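Local coordinates for protein alpha-1,2-mannosyltransferase (Ktr4), putative (Neosartorya fumigata, PDB 7BOP) that belongs to the fungal mannosyltransferases with a GT-A type fold and holds guanosine-5'-diphosphate and a manganese ion in its pocket, at residues P101-N106 with Y127-P132; M177-P182 with Q295-F300. One frame throughout, in Å; residues are numbered along the deposited sequence.

Contact 1: residues P101-N106 with Y127-P132; sequences PWIFFN and YYEQVP. With GDP (guanosine-5'-diphosphate), chain H.
Phe104 and Tyr128 lie side by side across two parallel strands, 102-106 and 127-130, which helix 112-119 joins into a beta-alpha-beta unit of the GT-A fold. Their ring planes are near parallel, 21° apart, yet slid so far that they barely overlap; Phe104 CD2 meets Tyr128 CE1 at 3.6 Å. Phe104 is the buried half, its ring also meeting Phe114 edge-to-face, whereas the phenol suits the outer strand because Tyr128 OH can bond Thr118. On the other face Phe105 packs its CD1 against Glu129 CB at 3.7 Å, and Ile103 CG2 rests on Glu129 CG. The bend at chi2 (-68°) turns Glu129 CD off this packing; OE2 bonds a glycerol, probably from the crystallisation liquor. Toward solvent Tyr127 is partly exposed; its ring takes Pro101 CB in plane at its edge and Ile103 CG1 obliquely, 4.1 Å from CD2. Between the strands Phe104 N reaches Tyr127 O almost straight, Asn106 N to Glu129 O is weak at 3.2 Å, and Val131 N on Asn106 O closes the ladder. A neutral amide suits position 106: without bringing a charge, Asn106 OD1 accepts from Lys108 N and, at 2.8 Å, from guanosine-5'-diphosphate N2.

Contact 2: residues M177-P182 with Q295-F300; sequences MFYKHP and QYDAYF
A short 3-10 turn, 178-180, which follows helix 165-177 of the GT-A type fold, is tied here to the side of helix 294-306 by a salt bridge and a phenol hydrogen bond that share one acceptor. Asp297 OD1 takes both donors: Tyr179 OH at 2.7 Å and Lys180 NZ at 2.9 Å. The lysine uses the syn lone pair, on the side of the other carboxylate oxygen, and the phenol comes from the anti side, 16° out of the carboxylate plane; ring and carboxylate planes stand 82° apart. A carboxylate suits this place because a single oxygen can accept from two directions. Lys180 and Asp297 reach toward each other tip to tip; NZ also bonds Gly176 O, so the ammonium links the helix 165-177 to the acid. The two charges would be expected to stabilise each other at this partly exposed border.

Deeper in, ring packing takes over. Tyr179 CG sits between the backbone N and the carbonyl carbon (chi1 57°), and the ring beyond it crosses Tyr296 obliquely, with CE2 3.9 Å from Tyr296 CE1. Tyr179 OH lies at the edge of the Tyr296 ring, whose own hydroxyl bonds Ser175 O; tyrosine thus offers each side of the contact both a packing surface and a polar tip. The flexible thioether of Met177 fits beside a rigid ring: it crosses Phe300 at about a right angle, and its methyl CE meets the ring edge 3.8 Å from Phe300 CZ.

How the contacts relate
Contact 1 closes before contact 2 opens along the chain, and their centres lie about 17 Å apart, but His181 of segment 177-182 joins them. Its NE2 probably hydrogen-bonds Gln130 O at 2.8 Å, and its ring packs edge-to-face with Phe105, His181 CG being 3.5 Å from Phe105 CE1. Pro132 CD adds packing against His181 CD2. Segment 177-182 thus faces the strand pair through His181 and helix 294-306 through Tyr179 and Lys180. Contact 1 reaches the guanosine-5'-diphosphate pocket directly through Asn106; contact 2 stands further back, the Met177 side chain being about 12 Å from that ligand. The manganese ion is about 13 Å from the Trp102 side chain.

Contact 1: residues P101-N106 with Y127-P132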
ATOM      1  N   PRO A 101       6.308 -12.409  12.740  1.00 31.86           N
ATOM      2  CA  PRO A 101       5.550 -13.485  12.096  1.00 33.05           C
ATOM      3  C   PRO A 101       4.964 -13.093  10.735  1.00 33.95           C
ATOM      4  O   PRO A 101       4.723 -11.902  10.480  1.00 31.57           O
ATOM      5  CB  PRO A 101       4.417 -13.745  13.077  1.00 32.30           C
ATOM      6  CG  PRO A 101       4.198 -12.433  13.741  1.00 32.19           C
ATOM      7  CD  PRO A 101       5.537 -11.769  13.823  1.00 31.63           C
ATOM      8  N   TRP A 102       4.764 -14.106   9.885  1.00 34.11           N
ATOM      9  CA  TRP A 102       4.048 -13.970   8.618  1.00 33.89           C
ATOM     10  C   TRP A 102       2.633 -14.511   8.777  1.00 36.23           C
ATOM     11  O   TRP A 102       2.443 -15.633   9.285  1.00 35.76           O
ATOM     12  CB  TRP A 102       4.725 -14.759   7.505  1.00 34.12           C
ATOM     13  CG  TRP A 102       6.034 -14.262   7.034  1.00 35.05           C
ATOM     14  CD1 TRP A 102       7.257 -14.497   7.603  1.00 34.56           C
ATOM     15  CD2 TRP A 102       6.280 -13.487   5.854  1.00 33.96           C
ATOM     16  NE1 TRP A 102       8.241 -13.908   6.856  1.00 36.49           N
ATOM     17  CE2 TRP A 102       7.672 -13.280   5.776  1.00 35.09           C
ATOM     18  CE3 TRP A 102       5.459 -12.939   4.863  1.00 33.82           C
ATOM     19  CZ2 TRP A 102       8.267 -12.543   4.741  1.00 36.21           C
ATOM     20  CZ3 TRP A 102       6.046 -12.210   3.832  1.00 33.63           C
ATOM     21  CH2 TRP A 102       7.435 -12.017   3.781  1.00 34.90           C
ATOM     22  N   ILE A 103       1.642 -13.724   8.347  1.00 33.50           N
ATOM     23  CA  ILE A 103       0.253 -14.162   8.300  1.00 33.76           C
ATOM     24  C   ILE A 103      -0.232 -14.075   6.853  1.00 35.97           C
ATOM     25  O   ILE A 103      -0.324 -12.978   6.269  1.00 34.07           O
ATOM     26  CB  ILE A 103      -0.648 -13.343   9.246  1.00 33.57           C
ATOM     27  CG1 ILE A 103      -0.036 -13.279  10.649  1.00 35.05           C
ATOM     28  CG2 ILE A 103      -2.035 -13.959   9.333  1.00 34.41           C
ATOM     29  CD1 ILE A 103      -0.799 -12.439  11.640  1.00 35.46           C
ATOM     30  N   PHE A 104      -0.533 -15.242   6.277  1.00 35.32           N
ATOM     31  CA  PHE A 104      -1.018 -15.352   4.909  1.00 35.24           C
ATOM     32  C   PHE A 104      -2.537 -15.466   4.885  1.00 36.53           C
ATOM     33  O   PHE A 104      -3.132 -16.156   5.728  1.00 35.99           O
ATOM     34  CB  PHE A 104      -0.371 -16.552   4.225  1.00 35.52           C
ATOM     35  CG  PHE A 104       1.127 -16.490   4.220  1.00 36.30           C
ATOM     36  CD1 PHE A 104       1.791 -15.630   3.356  1.00 35.99           C
ATOM     37  CD2 PHE A 104       1.881 -17.274   5.091  1.00 36.08           C
ATOM     38  CE1 PHE A 104       3.170 -15.547   3.355  1.00 36.48           C
ATOM     39  CE2 PHE A 104       3.267 -17.203   5.089  1.00 36.95           C
ATOM     40  CZ  PHE A 104       3.917 -16.343   4.214  1.00 37.43           C
ATOM     41  N   PHE A 105      -3.156 -14.766   3.933  1.00 34.44           N
ATOM     42  CA  PHE A 105      -4.609 -14.746   3.756  1.00 34.23           C
ATOM     43  C   PHE A 105      -4.981 -15.203   2.364  1.00 36.24           C
ATOM     44  O   PHE A 105      -4.276 -14.922   1.396  1.00 36.36           O
ATOM     45  CB  PHE A 105      -5.155 -13.340   3.980  1.00 33.89           C
ATOM     46  CG  PHE A 105      -4.988 -12.850   5.388  1.00 33.18           C
ATOM     47  CD1 PHE A 105      -5.965 -13.113   6.345  1.00 32.56           C
ATOM     48  CD2 PHE A 105      -3.862 -12.134   5.761  1.00 32.74           C
ATOM     49  CE1 PHE A 105      -5.818 -12.656   7.642  1.00 32.68           C
ATOM     50  CE2 PHE A 105      -3.708 -11.682   7.064  1.00 33.79           C
ATOM     51  CZ  PHE A 105      -4.690 -11.934   8.005  1.00 32.16           C
ATOM     52  N   ASN A 106      -6.112 -15.897   2.265  1.00 36.59           N
ATOM     53  CA  ASN A 106      -6.601 -16.401   0.992  1.00 36.86           C
ATOM     54  C   ASN A 106      -8.100 -16.676   1.133  1.00 38.04           C
ATOM     55  O   ASN A 106      -8.560 -17.096   2.194  1.00 37.59           O
ATOM     56  CB  ASN A 106      -5.795 -17.654   0.598  1.00 37.65           C
ATOM     57  CG  ASN A 106      -6.087 -18.152  -0.811  1.00 39.59           C
ATOM     58  OD1 ASN A 106      -6.938 -17.617  -1.520  1.00 41.59           O
ATOM     59  ND2 ASN A 106      -5.375 -19.197  -1.218  1.00 41.05           N
ATOM     60  N   TYR A 127       1.440 -18.168   9.872  1.00 39.36           N
ATOM     61  CA  TYR A 127       0.027 -18.471  10.067  1.00 40.48           C
ATOM     62  C   TYR A 127      -0.696 -18.428   8.728  1.00 42.65           C
ATOM     63  O   TYR A 127      -0.319 -17.664   7.815  1.00 39.07           O
ATOM     64  CB  TYR A 127      -0.603 -17.486  11.046  1.00 41.42           C
ATOM     65  CG  TYR A 127       0.091 -17.478  12.385  1.00 43.39           C
ATOM     66  CD1 TYR A 127      -0.317 -18.333  13.421  1.00 44.23           C
ATOM     67  CD2 TYR A 127       1.173 -16.633  12.619  1.00 43.03           C
ATOM     68  CE1 TYR A 127       0.329 -18.324  14.651  1.00 43.96           C
ATOM     69  CE2 TYR A 127       1.829 -16.627  13.841  1.00 44.12           C
ATOM     70  CZ  TYR A 127       1.405 -17.473  14.851  1.00 44.89           C
ATOM     71  OH  TYR A 127       2.066 -17.449  16.051  1.00 44.85           O
ATOM     72  N   TYR A 128      -1.734 -19.254   8.620  1.00 40.85           N
ATOM     73  CA  TYR A 128      -2.427 -19.506   7.360  1.00 41.86           C
ATOM     74  C   TYR A 128      -3.908 -19.322   7.596  1.00 43.46           C
ATOM     75  O   TYR A 128      -4.526 -20.117   8.299  1.00 46.16           O
ATOM     76  CB  TYR A 128      -2.094 -20.914   6.862  1.00 41.93           C
ATOM     77  CG  TYR A 128      -0.605 -21.100   6.722  1.00 40.72           C
ATOM     78  CD1 TYR A 128       0.067 -20.658   5.579  1.00 39.40           C
ATOM     79  CD2 TYR A 128       0.149 -21.663   7.758  1.00 40.07           C
ATOM     80  CE1 TYR A 128       1.444 -20.790   5.463  1.00 39.12           C
ATOM     81  CE2 TYR A 128       1.527 -21.800   7.651  1.00 39.53           C
ATOM     82  CZ  TYR A 128       2.172 -21.365   6.501  1.00 39.17           C
ATOM     83  OH  TYR A 128       3.531 -21.506   6.384  1.00 39.03           O
ATOM     84  N   GLU A 129      -4.461 -18.240   7.049  1.00 40.23           N
ATOM     85  CA  GLU A 129      -5.824 -17.818   7.355  1.00 39.69           C
ATOM     86  C   GLU A 129      -6.674 -17.783   6.102  1.00 40.48           C
ATOM     87  O   GLU A 129      -6.181 -17.490   5.000  1.00 39.58           O
ATOM     88  CB  GLU A 129      -5.825 -16.427   7.984  1.00 40.13           C
ATOM     89  CG  GLU A 129      -5.036 -16.316   9.272  1.00 41.37           C
ATOM     90  CD  GLU A 129      -5.652 -17.074  10.429  1.00 43.18           C
ATOM     91  OE1 GLU A 129      -6.875 -17.301  10.442  1.00 43.47           O
ATOM     92  OE2 GLU A 129      -4.896 -17.409  11.353  1.00 46.46           O
ATOM     93  N   GLN A 130      -7.956 -18.081   6.273  1.00 39.22           N
ATOM     94  CA  GLN A 130      -8.910 -17.974   5.191  1.00 40.21           C
ATOM     95  C   GLN A 130      -9.747 -16.736   5.410  1.00 38.49           C
ATOM     96  O   GLN A 130     -10.124 -16.432   6.543  1.00 38.67           O
ATOM     97  CB  GLN A 130      -9.801 -19.210   5.110  1.00 41.83           C
ATOM     98  CG  GLN A 130     -10.514 -19.325   3.775  1.00 45.24           C
ATOM     99  CD  GLN A 130     -11.297 -20.616   3.627  1.00 48.35           C
ATOM    100  OE1 GLN A 130     -11.490 -21.342   4.594  1.00 50.11           O
ATOM    101  NE2 GLN A 130     -11.757 -20.901   2.410  1.00 48.68           N
ATOM    102  N   VAL A 131     -10.042 -16.027   4.327  1.00 38.00           N
ATOM    103  CA  VAL A 131     -10.923 -14.866   4.399  1.00 37.88           C
ATOM    104  C   VAL A 131     -12.363 -15.373   4.535  1.00 38.75           C
ATOM    105  O   VAL A 131     -12.782 -16.179   3.730  1.00 38.10           O
ATOM    106  CB  VAL A 131     -10.811 -13.990   3.131  1.00 37.52           C
ATOM    107  CG1 VAL A 131     -11.813 -12.840   3.187  1.00 37.60           C
ATOM    108  CG2 VAL A 131      -9.382 -13.461   2.982  1.00 37.74           C
ATOM    109  N   PRO A 132     -13.122 -14.898   5.543  1.00 42.06           N
ATOM    110  CA  PRO A 132     -14.522 -15.365   5.640  1.00 44.58           C
ATOM    111  C   PRO A 132     -15.370 -14.931   4.436  1.00 46.79           C
ATOM    112  O   PRO A 132     -15.132 -13.858   3.873  1.00 42.81           O
ATOM    113  CB  PRO A 132     -15.050 -14.712   6.931  1.00 44.54           C
ATOM    114  CG  PRO A 132     -13.901 -14.030   7.581  1.00 43.57           C
ATOM    115  CD  PRO A 132     -12.757 -13.954   6.614  1.00 42.91           C
TER
HETATM  116  PB  GDP H 402      -1.756  -5.930  -9.007  1.00 50.77           P
HETATM  117  O1B GDP H 402      -1.425  -6.340 -10.413  1.00 50.65           O
HETATM  118  O2B GDP H 402      -0.551  -5.922  -8.050  1.00 47.74           O
HETATM  119  O3B GDP H 402      -2.641  -4.706  -8.869  1.00 48.79           O
HETATM  120  O3A GDP H 402      -2.720  -7.158  -8.553  1.00 49.25           O
HETATM  121  PA  GDP H 402      -2.228  -8.587  -7.964  1.00 48.06           P
HETATM  122  O1A GDP H 402      -2.709  -9.701  -8.862  1.00 47.04           O
HETATM  123  O2A GDP H 402      -0.740  -8.464  -7.564  1.00 48.67           O
HETATM  124  O5' GDP H 402      -3.187  -8.600  -6.672  1.00 46.05           O
HETATM  125  C5' GDP H 402      -2.907  -7.783  -5.534  1.00 46.57           C
HETATM  126  C4' GDP H 402      -2.672  -8.659  -4.306  1.00 46.69           C
HETATM  127  O4' GDP H 402      -3.867  -9.390  -4.015  1.00 46.54           O
HETATM  128  C3' GDP H 402      -1.597  -9.722  -4.486  1.00 45.40           C
HETATM  129  O3' GDP H 402      -0.996  -9.946  -3.201  1.00 43.60           O
HETATM  130  C2' GDP H 402      -2.349 -10.945  -4.985  1.00 46.38           C
HETATM  131  O2' GDP H 402      -1.697 -12.163  -4.625  1.00 44.16           O
HETATM  132  C1' GDP H 402      -3.693 -10.785  -4.282  1.00 45.21           C
HETATM  133  N9  GDP H 402      -4.914 -11.247  -4.986  1.00 47.09           N
HETATM  134  C8  GDP H 402      -5.539 -10.707  -6.069  1.00 45.68           C
HETATM  135  N7  GDP H 402      -6.664 -11.403  -6.358  1.00 44.77           N
HETATM  136  C5  GDP H 402      -6.777 -12.394  -5.452  1.00 45.48           C
HETATM  137  C6  GDP H 402      -7.722 -13.496  -5.170  1.00 44.45           C
HETATM  138  O6  GDP H 402      -8.712 -13.646  -5.904  1.00 41.97           O
HETATM  139  N1  GDP H 402      -7.484 -14.309  -4.118  1.00 44.87           N
HETATM  140  C2  GDP H 402      -6.407 -14.139  -3.308  1.00 44.27           C
HETATM  141  N2  GDP H 402      -6.194 -14.978  -2.263  1.00 43.47           N
HETATM  142  N3  GDP H 402      -5.497 -13.155  -3.519  1.00 43.81           N
HETATM  143  C4  GDP H 402      -5.634 -12.276  -4.544  1.00 44.89           C

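Contact 2: residues M177-P182 with Q295-F300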
ATOM      1  N   MET A 177     -11.755  -4.717   4.846  1.00 34.32           N
ATOM      2  CA  MET A 177     -11.974  -6.001   5.512  1.00 36.38           C
ATOM      3  C   MET A 177     -10.758  -6.602   6.205  1.00 36.18           C
ATOM      4  O   MET A 177     -10.928  -7.260   7.235  1.00 36.68           O
ATOM      5  CB  MET A 177     -12.543  -7.018   4.521  1.00 38.37           C
ATOM      6  CG  MET A 177     -13.856  -6.600   3.865  1.00 41.68           C
ATOM      7  SD  MET A 177     -15.150  -6.258   5.072  1.00 45.74           S
ATOM      8  CE  MET A 177     -16.481  -5.740   4.009  1.00 51.05           C
ATOM      9  N   PHE A 178      -9.548  -6.398   5.677  1.00 34.90           N
ATOM     10  CA  PHE A 178      -8.356  -7.041   6.260  1.00 34.43           C
ATOM     11  C   PHE A 178      -8.185  -6.708   7.743  1.00 35.87           C
ATOM     12  O   PHE A 178      -7.871  -7.592   8.542  1.00 36.56           O
ATOM     13  CB  PHE A 178      -7.073  -6.758   5.453  1.00 33.45           C
ATOM     14  CG  PHE A 178      -6.419  -5.425   5.737  1.00 31.89           C
ATOM     15  CD1 PHE A 178      -6.907  -4.247   5.164  1.00 31.84           C
ATOM     16  CD2 PHE A 178      -5.290  -5.349   6.546  1.00 31.49           C
ATOM     17  CE1 PHE A 178      -6.283  -3.027   5.406  1.00 30.63           C
ATOM     18  CE2 PHE A 178      -4.673  -4.134   6.803  1.00 30.99           C
ATOM     19  CZ  PHE A 178      -5.168  -2.967   6.225  1.00 31.26           C
ATOM     20  N   TYR A 179      -8.439  -5.451   8.103  1.00 33.11           N
ATOM     21  CA  TYR A 179      -8.324  -4.995   9.483  1.00 33.42           C
ATOM     22  C   TYR A 179      -9.455  -5.471  10.421  1.00 35.10           C
ATOM     23  O   TYR A 179      -9.400  -5.200  11.617  1.00 36.37           O
ATOM     24  CB  TYR A 179      -8.181  -3.473   9.559  1.00 32.81           C
ATOM     25  CG  TYR A 179      -9.292  -2.658   8.922  1.00 33.36           C
ATOM     26  CD1 TYR A 179     -10.424  -2.291   9.645  1.00 32.18           C
ATOM     27  CD2 TYR A 179      -9.174  -2.203   7.602  1.00 33.49           C
ATOM     28  CE1 TYR A 179     -11.423  -1.525   9.066  1.00 33.50           C
ATOM     29  CE2 TYR A 179     -10.163  -1.431   7.013  1.00 33.06           C
ATOM     30  CZ  TYR A 179     -11.281  -1.088   7.744  1.00 33.41           C
ATOM     31  OH  TYR A 179     -12.261  -0.323   7.155  1.00 32.93           O
ATOM     32  N   LYS A 180     -10.467  -6.136   9.864  1.00 36.03           N
ATOM     33  CA  LYS A 180     -11.534  -6.787  10.622  1.00 37.78           C
ATOM     34  C   LYS A 180     -11.358  -8.297  10.727  1.00 37.01           C
ATOM     35  O   LYS A 180     -12.189  -8.956  11.338  1.00 38.53           O
ATOM     36  CB  LYS A 180     -12.888  -6.505   9.962  1.00 38.74           C
ATOM     37  CG  LYS A 180     -13.276  -5.041   9.945  1.00 40.75           C
ATOM     38  CD  LYS A 180     -14.660  -4.884   9.338  1.00 42.19           C
ATOM     39  CE  LYS A 180     -15.102  -3.433   9.310  1.00 43.56           C
ATOM     40  NZ  LYS A 180     -14.996  -2.840   7.944  1.00 42.71           N
ATOM     41  N   HIS A 181     -10.304  -8.859  10.136  1.00 36.38           N
ATOM     42  CA  HIS A 181     -10.098 -10.303  10.201  1.00 37.00           C
ATOM     43  C   HIS A 181      -9.729 -10.709  11.641  1.00 38.77           C
ATOM     44  O   HIS A 181      -8.896 -10.044  12.268  1.00 35.34           O
ATOM     45  CB  HIS A 181      -9.017 -10.766   9.234  1.00 36.81           C
ATOM     46  CG  HIS A 181      -9.069 -12.234   8.959  1.00 37.40           C
ATOM     47  ND1 HIS A 181      -8.631 -13.166   9.872  1.00 39.52           N
ATOM     48  CD2 HIS A 181      -9.520 -12.937   7.898  1.00 37.89           C
ATOM     49  CE1 HIS A 181      -8.798 -14.381   9.384  1.00 38.65           C
ATOM     50  NE2 HIS A 181      -9.332 -14.270   8.181  1.00 39.61           N
ATOM     51  N   PRO A 182     -10.354 -11.781  12.177  1.00 40.13           N
ATOM     52  CA  PRO A 182     -10.073 -12.191  13.575  1.00 40.97           C
ATOM     53  C   PRO A 182      -8.593 -12.439  13.917  1.00 37.54           C
ATOM     54  O   PRO A 182      -8.132 -12.065  14.984  1.00 37.89           O
ATOM     55  CB  PRO A 182     -10.878 -13.497  13.721  1.00 42.66           C
ATOM     56  CG  PRO A 182     -12.025 -13.324  12.785  1.00 43.72           C
ATOM     57  CD  PRO A 182     -11.483 -12.548  11.604  1.00 41.73           C
ATOM     58  N   GLN A 295     -13.581   7.287  11.680  1.00 33.35           N
ATOM     59  CA  GLN A 295     -13.571   8.100  10.468  1.00 34.66           C
ATOM     60  C   GLN A 295     -13.324   7.235   9.237  1.00 33.73           C
ATOM     61  O   GLN A 295     -14.164   7.190   8.329  1.00 33.54           O
ATOM     62  CB  GLN A 295     -12.532   9.217  10.556  1.00 37.46           C
ATOM     63  CG  GLN A 295     -12.863  10.307  11.571  1.00 39.78           C
ATOM     64  CD  GLN A 295     -12.501   9.948  13.004  1.00 45.36           C
ATOM     65  OE1 GLN A 295     -11.797   8.969  13.268  1.00 41.50           O
ATOM     66  NE2 GLN A 295     -13.016  10.732  13.947  1.00 50.25           N
ATOM     67  N   TYR A 296     -12.193   6.534   9.213  1.00 32.05           N
ATOM     68  CA  TYR A 296     -11.859   5.717   8.051  1.00 30.94           C
ATOM     69  C   TYR A 296     -12.904   4.641   7.798  1.00 31.84           C
ATOM     70  O   TYR A 296     -13.319   4.428   6.654  1.00 31.08           O
ATOM     71  CB  TYR A 296     -10.471   5.070   8.127  1.00 30.56           C
ATOM     72  CG  TYR A 296     -10.222   4.276   6.864  1.00 29.78           C
ATOM     73  CD1 TYR A 296     -10.612   2.939   6.776  1.00 29.53           C
ATOM     74  CD2 TYR A 296      -9.695   4.889   5.724  1.00 29.86           C
ATOM     75  CE1 TYR A 296     -10.458   2.220   5.604  1.00 28.73           C
ATOM     76  CE2 TYR A 296      -9.526   4.174   4.546  1.00 29.26           C
ATOM     77  CZ  TYR A 296      -9.904   2.841   4.498  1.00 28.87           C
ATOM     78  OH  TYR A 296      -9.759   2.123   3.346  1.00 29.12           O
ATOM     79  N   ASP A 297     -13.307   3.929   8.843  1.00 31.65           N
ATOM     80  CA  ASP A 297     -14.226   2.830   8.636  1.00 32.51           C
ATOM     81  C   ASP A 297     -15.603   3.307   8.176  1.00 31.97           C
ATOM     82  O   ASP A 297     -16.240   2.626   7.387  1.00 30.95           O
ATOM     83  CB  ASP A 297     -14.355   1.956   9.877  1.00 34.33           C
ATOM     84  CG  ASP A 297     -14.934   0.602   9.563  1.00 34.66           C
ATOM     85  OD1 ASP A 297     -14.484  -0.059   8.596  1.00 35.45           O
ATOM     86  OD2 ASP A 297     -15.854   0.193  10.283  1.00 38.19           O
ATOM     87  N   ALA A 298     -16.061   4.460   8.665  1.00 32.21           N
ATOM     88  CA  ALA A 298     -17.304   5.063   8.154  1.00 32.76           C
ATOM     89  C   ALA A 298     -17.164   5.415   6.664  1.00 32.07           C
ATOM     90  O   ALA A 298     -18.094   5.204   5.885  1.00 31.30           O
ATOM     91  CB  ALA A 298     -17.682   6.300   8.956  1.00 33.24           C
ATOM     92  N   TYR A 299     -15.995   5.934   6.286  1.00 32.05           N
ATOM     93  CA  TYR A 299     -15.674   6.218   4.882  1.00 31.03           C
ATOM     94  C   TYR A 299     -15.749   4.951   4.047  1.00 30.83           C
ATOM     95  O   TYR A 299     -16.406   4.933   2.996  1.00 30.20           O
ATOM     96  CB  TYR A 299     -14.294   6.878   4.769  1.00 30.76           C
ATOM     97  CG  TYR A 299     -13.829   7.160   3.354  1.00 30.96           C
ATOM     98  CD1 TYR A 299     -14.583   7.966   2.500  1.00 32.14           C
ATOM     99  CD2 TYR A 299     -12.617   6.647   2.873  1.00 32.00           C
ATOM    100  CE1 TYR A 299     -14.155   8.237   1.206  1.00 32.09           C
ATOM    101  CE2 TYR A 299     -12.183   6.921   1.577  1.00 30.18           C
ATOM    102  CZ  TYR A 299     -12.951   7.714   0.752  1.00 30.60           C
ATOM    103  OH  TYR A 299     -12.531   7.993  -0.538  1.00 31.09           O
ATOM    104  N   PHE A 300     -15.119   3.872   4.518  1.00 31.13           N
ATOM    105  CA  PHE A 300     -15.189   2.619   3.789  1.00 31.90           C
ATOM    106  C   PHE A 300     -16.641   2.166   3.598  1.00 33.34           C
ATOM    107  O   PHE A 300     -17.037   1.803   2.495  1.00 32.44           O
ATOM    108  CB  PHE A 300     -14.389   1.479   4.433  1.00 32.25           C
ATOM    109  CG  PHE A 300     -14.753   0.149   3.863  1.00 31.87           C
ATOM    110  CD1 PHE A 300     -14.332  -0.198   2.585  1.00 33.22           C
ATOM    111  CD2 PHE A 300     -15.624  -0.702   4.538  1.00 33.38           C
ATOM    112  CE1 PHE A 300     -14.714  -1.402   2.012  1.00 33.11           C
ATOM    113  CE2 PHE A 300     -16.011  -1.913   3.969  1.00 33.70           C
ATOM    114  CZ  PHE A 300     -15.555  -2.261   2.703  1.00 34.01           C
TER